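Local coordinates for fucolectin-related protein (Streptococcus pneumoniae, PDB 2WMF) that probably hydrolyses glycosidic bonds in host blood-group carbohydrate antigens, as the catalytic module of a family 98 glycoside hydrolase, at residues A[33-45]-A[288-300]. Sequence-based numbering, arbitrary orientation.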
loop_
_atom_site.group_PDB
_atom_site.type_symbol
_atom_site.label_atom_id
_atom_site.label_comp_id
_atom_site.label_asym_id
_atom_site.label_seq_id
_atom_site.Cartn_x
_atom_site.Cartn_y
_atom_site.Cartn_z
ATOM N N ILE A 33 12.261 -6.805 9.389
ATOM C CA ILE A 33 11.314 -6.552 8.290
ATOM C C ILE A 33 11.569 -7.579 7.202
ATOM O O ILE A 33 12.663 -7.639 6.636
ATOM C CB ILE A 33 11.483 -5.128 7.666
ATOM C CG1 ILE A 33 11.425 -4.054 8.744
ATOM C CG2 ILE A 33 10.418 -4.929 6.576
ATOM C CD1 ILE A 33 11.718 -2.621 8.259
ATOM N N ASN A 34 10.558 -8.404 6.916
ATOM C CA ASN A 34 10.612 -9.398 5.868
ATOM C C ASN A 34 9.180 -9.900 5.664
ATOM O O ASN A 34 8.252 -9.444 6.336
ATOM C CB ASN A 34 11.563 -10.570 6.196
ATOM C CG ASN A 34 11.218 -11.258 7.499
ATOM O OD1 ASN A 34 10.105 -11.735 7.658
ATOM N ND2 ASN A 34 12.205 -11.356 8.434
ATOM N N ASN A 35 8.984 -10.824 4.724
ATOM C CA ASN A 35 7.647 -11.342 4.462
ATOM C C ASN A 35 6.939 -11.942 5.680
ATOM O O ASN A 35 5.705 -11.857 5.776
ATOM C CB ASN A 35 7.601 -12.286 3.270
ATOM C CG ASN A 35 8.358 -13.599 3.520
ATOM O OD1 ASN A 35 9.373 -13.616 4.220
ATOM N ND2 ASN A 35 7.918 -14.648 2.868
ATOM N N GLU A 36 7.702 -12.566 6.591
ATOM C CA GLU A 36 7.147 -13.112 7.831
ATOM C C GLU A 36 6.984 -12.092 8.957
ATOM O O GLU A 36 6.399 -12.390 9.986
ATOM C CB GLU A 36 7.997 -14.300 8.300
ATOM C CG GLU A 36 8.020 -15.384 7.212
ATOM C CD GLU A 36 8.892 -16.603 7.521
ATOM O OE1 GLU A 36 9.199 -16.801 8.695
ATOM O OE2 GLU A 36 9.245 -17.356 6.536
ATOM N N SER A 37 7.472 -10.866 8.734
ATOM C CA SER A 37 7.471 -9.804 9.737
ATOM C C SER A 37 7.350 -8.435 9.026
ATOM O O SER A 37 8.314 -7.682 8.927
ATOM C CB SER A 37 8.777 -9.857 10.512
ATOM O OG SER A 37 8.847 -8.930 11.558
ATOM N N PRO A 38 6.165 -8.153 8.473
ATOM C CA PRO A 38 5.958 -6.887 7.778
ATOM C C PRO A 38 5.899 -5.722 8.759
ATOM O O PRO A 38 5.901 -5.912 9.996
ATOM C CB PRO A 38 4.612 -7.104 7.091
ATOM C CG PRO A 38 3.869 -8.050 7.999
ATOM C CD PRO A 38 4.956 -8.990 8.482
ATOM N N LEU A 39 5.887 -4.503 8.213
ATOM C CA LEU A 39 5.905 -3.293 9.016
ATOM C C LEU A 39 4.771 -2.332 8.633
ATOM O O LEU A 39 4.562 -2.023 7.447
ATOM C CB LEU A 39 7.273 -2.549 8.890
ATOM C CG LEU A 39 7.402 -1.243 9.681
ATOM C CD1 LEU A 39 7.360 -1.579 11.187
ATOM C CD2 LEU A 39 8.691 -0.458 9.346
ATOM N N LEU A 40 3.991 -1.951 9.644
ATOM C CA LEU A 40 2.922 -0.946 9.481
ATOM C C LEU A 40 3.370 0.348 10.132
ATOM O O LEU A 40 3.636 0.378 11.333
ATOM C CB LEU A 40 1.623 -1.463 10.111
ATOM C CG LEU A 40 0.430 -0.483 10.163
ATOM C CD1 LEU A 40 -0.104 -0.300 8.729
ATOM C CD2 LEU A 40 -0.714 -0.936 11.101
ATOM N N LEU A 41 3.430 1.429 9.339
ATOM C CA LEU A 41 3.720 2.748 9.809
ATOM C C LEU A 41 2.417 3.579 9.934
ATOM O O LEU A 41 1.594 3.599 9.025
ATOM C CB LEU A 41 4.695 3.480 8.887
ATOM C CG LEU A 41 6.123 2.925 8.844
ATOM C CD1 LEU A 41 6.906 3.446 7.619
ATOM C CD2 LEU A 41 6.852 3.266 10.143
ATOM N N SER A 42 2.269 4.224 11.078
ATOM C CA SER A 42 1.177 5.149 11.362
ATOM C C SER A 42 1.762 6.500 11.751
ATOM O O SER A 42 2.592 6.579 12.648
ATOM C CB SER A 42 0.263 4.618 12.456
ATOM O OG SER A 42 -0.157 3.285 12.199
ATOM N N PRO A 43 1.366 7.579 11.039
ATOM C CA PRO A 43 2.020 8.859 11.207
ATOM C C PRO A 43 1.375 9.884 12.148
ATOM O O PRO A 43 0.128 9.996 12.224
ATOM C CB PRO A 43 2.006 9.435 9.790
ATOM C CG PRO A 43 0.726 8.924 9.239
ATOM C CD PRO A 43 0.415 7.614 9.903
ATOM N N LEU A 44 2.248 10.608 12.845
ATOM C CA LEU A 44 1.912 11.839 13.597
ATOM C C LEU A 44 2.675 13.048 12.984
ATOM O O LEU A 44 3.760 12.926 12.402
ATOM C CB LEU A 44 2.330 11.667 15.072
ATOM C CG LEU A 44 1.544 10.619 15.886
ATOM C CD1 LEU A 44 2.259 10.352 17.264
ATOM C CD2 LEU A 44 -0.005 10.942 16.073
ATOM N N TYR A 45 2.109 14.239 13.176
ATOM C CA TYR A 45 2.548 15.464 12.493
ATOM C C TYR A 45 2.744 16.596 13.504
ATOM O O TYR A 45 1.884 16.835 14.359
ATOM C CB TYR A 45 1.533 15.875 11.417
ATOM C CG TYR A 45 1.439 14.818 10.356
ATOM C CD1 TYR A 45 2.210 14.866 9.221
ATOM C CD2 TYR A 45 0.596 13.735 10.526
ATOM C CE1 TYR A 45 2.143 13.852 8.267
ATOM C CE2 TYR A 45 0.524 12.709 9.585
ATOM C CZ TYR A 45 1.312 12.778 8.453
ATOM O OH TYR A 45 1.244 11.770 7.499
ATOM N N THR A 288 6.470 -5.391 1.816
ATOM C CA THR A 288 6.434 -5.664 3.249
ATOM C C THR A 288 6.333 -4.461 4.159
ATOM O O THR A 288 6.331 -4.612 5.382
ATOM C CB THR A 288 7.702 -6.469 3.652
ATOM O OG1 THR A 288 8.862 -5.786 3.167
ATOM C CG2 THR A 288 7.666 -7.900 3.108
ATOM N N VAL A 289 6.247 -3.253 3.581
ATOM C CA VAL A 289 6.181 -2.034 4.362
ATOM C C VAL A 289 4.999 -1.190 3.861
ATOM O O VAL A 289 4.910 -0.926 2.691
ATOM C CB VAL A 289 7.518 -1.217 4.272
ATOM C CG1 VAL A 289 7.345 0.145 4.969
ATOM C CG2 VAL A 289 8.673 -2.042 4.869
ATOM N N TYR A 290 4.138 -0.779 4.781
ATOM C CA TYR A 290 2.872 -0.079 4.478
ATOM C C TYR A 290 2.770 1.205 5.290
ATOM O O TYR A 290 2.877 1.177 6.534
ATOM C CB TYR A 290 1.684 -0.993 4.801
ATOM C CG TYR A 290 1.733 -2.365 4.163
ATOM C CD1 TYR A 290 1.076 -2.623 2.967
ATOM C CD2 TYR A 290 2.388 -3.423 4.788
ATOM C CE1 TYR A 290 1.103 -3.885 2.395
ATOM C CE2 TYR A 290 2.439 -4.693 4.222
ATOM C CZ TYR A 290 1.782 -4.924 3.019
ATOM O OH TYR A 290 1.803 -6.178 2.447
ATOM N N ASN A 291 2.560 2.318 4.581
ATOM C CA ASN A 291 2.400 3.631 5.146
ATOM C C ASN A 291 1.194 4.290 4.461
ATOM O O ASN A 291 0.780 3.814 3.424
ATOM C CB ASN A 291 3.696 4.454 4.922
ATOM C CG ASN A 291 3.882 5.619 5.888
ATOM O OD1 ASN A 291 2.987 6.020 6.649
ATOM N ND2 ASN A 291 5.117 6.170 5.862
ATOM N N PHE A 292 0.665 5.368 5.045
ATOM C CA PHE A 292 -0.619 5.934 4.628
ATOM C C PHE A 292 -0.709 7.434 4.844
ATOM O O PHE A 292 -0.169 7.966 5.825
ATOM C CB PHE A 292 -1.785 5.286 5.395
ATOM C CG PHE A 292 -1.819 3.812 5.211
ATOM C CD1 PHE A 292 -2.515 3.243 4.149
ATOM C CD2 PHE A 292 -1.048 2.991 6.030
ATOM C CE1 PHE A 292 -2.497 1.874 3.935
ATOM C CE2 PHE A 292 -1.003 1.598 5.822
ATOM C CZ PHE A 292 -1.712 1.051 4.746
ATOM N N GLU A 293 -1.425 8.076 3.932
ATOM C CA GLU A 293 -1.978 9.418 4.129
ATOM C C GLU A 293 -3.370 9.403 3.508
ATOM O O GLU A 293 -3.692 8.494 2.776
ATOM C CB GLU A 293 -1.124 10.463 3.380
ATOM C CG GLU A 293 0.301 10.587 3.816
ATOM C CD GLU A 293 1.064 11.767 3.159
ATOM O OE1 GLU A 293 0.450 12.852 2.947
ATOM O OE2 GLU A 293 2.273 11.598 2.857
ATOM N N CYS A 294 -4.213 10.402 3.768
ATOM C CA CYS A 294 -4.089 11.433 4.822
ATOM C C CYS A 294 -4.627 10.907 6.168
ATOM O O CYS A 294 -5.774 10.438 6.252
ATOM C CB CYS A 294 -4.922 12.639 4.431
ATOM S SG CYS A 294 -4.988 13.952 5.700
ATOM N N ALA A 295 -3.782 11.012 7.206
ATOM C CA ALA A 295 -3.975 10.398 8.523
ATOM C C ALA A 295 -5.227 10.825 9.242
ATOM O O ALA A 295 -5.738 10.086 10.074
ATOM C CB ALA A 295 -2.742 10.685 9.413
ATOM N N ALA A 296 -5.778 11.994 8.869
ATOM C CA ALA A 296 -7.068 12.378 9.419
ATOM C C ALA A 296 -8.160 11.397 9.060
ATOM O O ALA A 296 -9.140 11.245 9.827
ATOM C CB ALA A 296 -7.487 13.833 9.030
ATOM N N TYR A 297 -8.034 10.801 7.872
ATOM C CA TYR A 297 -8.910 9.735 7.434
ATOM C C TYR A 297 -8.366 8.341 7.712
ATOM O O TYR A 297 -9.083 7.479 8.179
ATOM C CB TYR A 297 -9.138 9.858 5.932
ATOM C CG TYR A 297 -10.061 8.814 5.324
ATOM C CD1 TYR A 297 -11.319 8.570 5.840
ATOM C CD2 TYR A 297 -9.681 8.099 4.172
ATOM C CE1 TYR A 297 -12.173 7.688 5.252
ATOM C CE2 TYR A 297 -10.533 7.209 3.579
ATOM C CZ TYR A 297 -11.774 6.975 4.104
ATOM O OH TYR A 297 -12.667 6.078 3.513
ATOM N N THR A 298 -7.096 8.153 7.407
ATOM C CA THR A 298 -6.485 6.808 7.388
ATOM C C THR A 298 -5.976 6.333 8.767
ATOM O O THR A 298 -5.596 5.163 8.882
ATOM C CB THR A 298 -5.336 6.700 6.341
ATOM O OG1 THR A 298 -4.346 7.705 6.570
ATOM C CG2 THR A 298 -5.848 6.879 4.903
ATOM N N PHE A 299 -5.922 7.201 9.771
ATOM C CA PHE A 299 -5.388 6.803 11.076
ATOM C C PHE A 299 -6.241 7.219 12.254
ATOM O O PHE A 299 -6.929 6.390 12.827
ATOM C CB PHE A 299 -3.921 7.268 11.227
ATOM C CG PHE A 299 -3.254 6.830 12.513
ATOM C CD1 PHE A 299 -3.507 5.555 13.086
ATOM C CD2 PHE A 299 -2.348 7.680 13.139
ATOM C CE1 PHE A 299 -2.881 5.169 14.262
ATOM C CE2 PHE A 299 -1.722 7.305 14.314
ATOM C CZ PHE A 299 -1.988 6.042 14.873
ATOM N N MET A 300 -6.265 8.520 12.575
ATOM C CA MET A 300 -6.793 8.943 13.896
ATOM C C MET A 300 -6.965 10.475 13.898
ATOM O O MET A 300 -6.161 11.193 13.336
ATOM C CB MET A 300 -5.787 8.513 14.987
ATOM C CG MET A 300 -6.235 8.474 16.366
ATOM S SD MET A 300 -4.974 7.688 17.455
ATOM C CE MET A 300 -3.626 8.838 17.387
HETATM O O HOH W 1 -1.264 12.186 6.532
#
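Leu39 and Leu41 bracket Tyr290 and join strands 39-45 and 289-293 in parallel: Leu39 O accepts from Tyr290 N (3.0 Å) and Leu41 N donates to Tyr290 O in a nearly straight bond of 2.9 Å, while Leu39 N reaches back to Thr288 O (2.9 Å). On the face carrying Leu40, Tyr290 and Phe292, CD1 of Leu40 meets the ring edge of Phe292 at CE2 (3.6 Å), the two side chains crossing at about a right angle. Ile313 of helix 307-322 packs against both of them. On the other face, CD1 of Leu41 lies against the amide of Asn291. CG of Asn291 lies anti to the backbone N and beside the carbonyl carbon (chi1 -158°), which carries the amide forward along its own chain, where OD1 accepts from Phe292 N while ND2 is hydrogen-bonded to Glu77.

Beyond the paired residues the chains diverge, and the segment that follows strand 289-293 folds back over the first strand. CB of Ser42 sits over the centre of the Phe299 ring in a CH-pi contact, 3.6 Å from the centroid; CB of Met300 lies on the opposite face, nearer the rim. CB of Ala295 touches both Pro43 CG and Tyr45 CE2, and a water bridges Tyr45 OH and Ala295 N. Pairing the first strand with the eighth in this way closes the parallel barrel of a (beta/alpha)8, or TIM-barrel, fold, probably the catalytic part of this module.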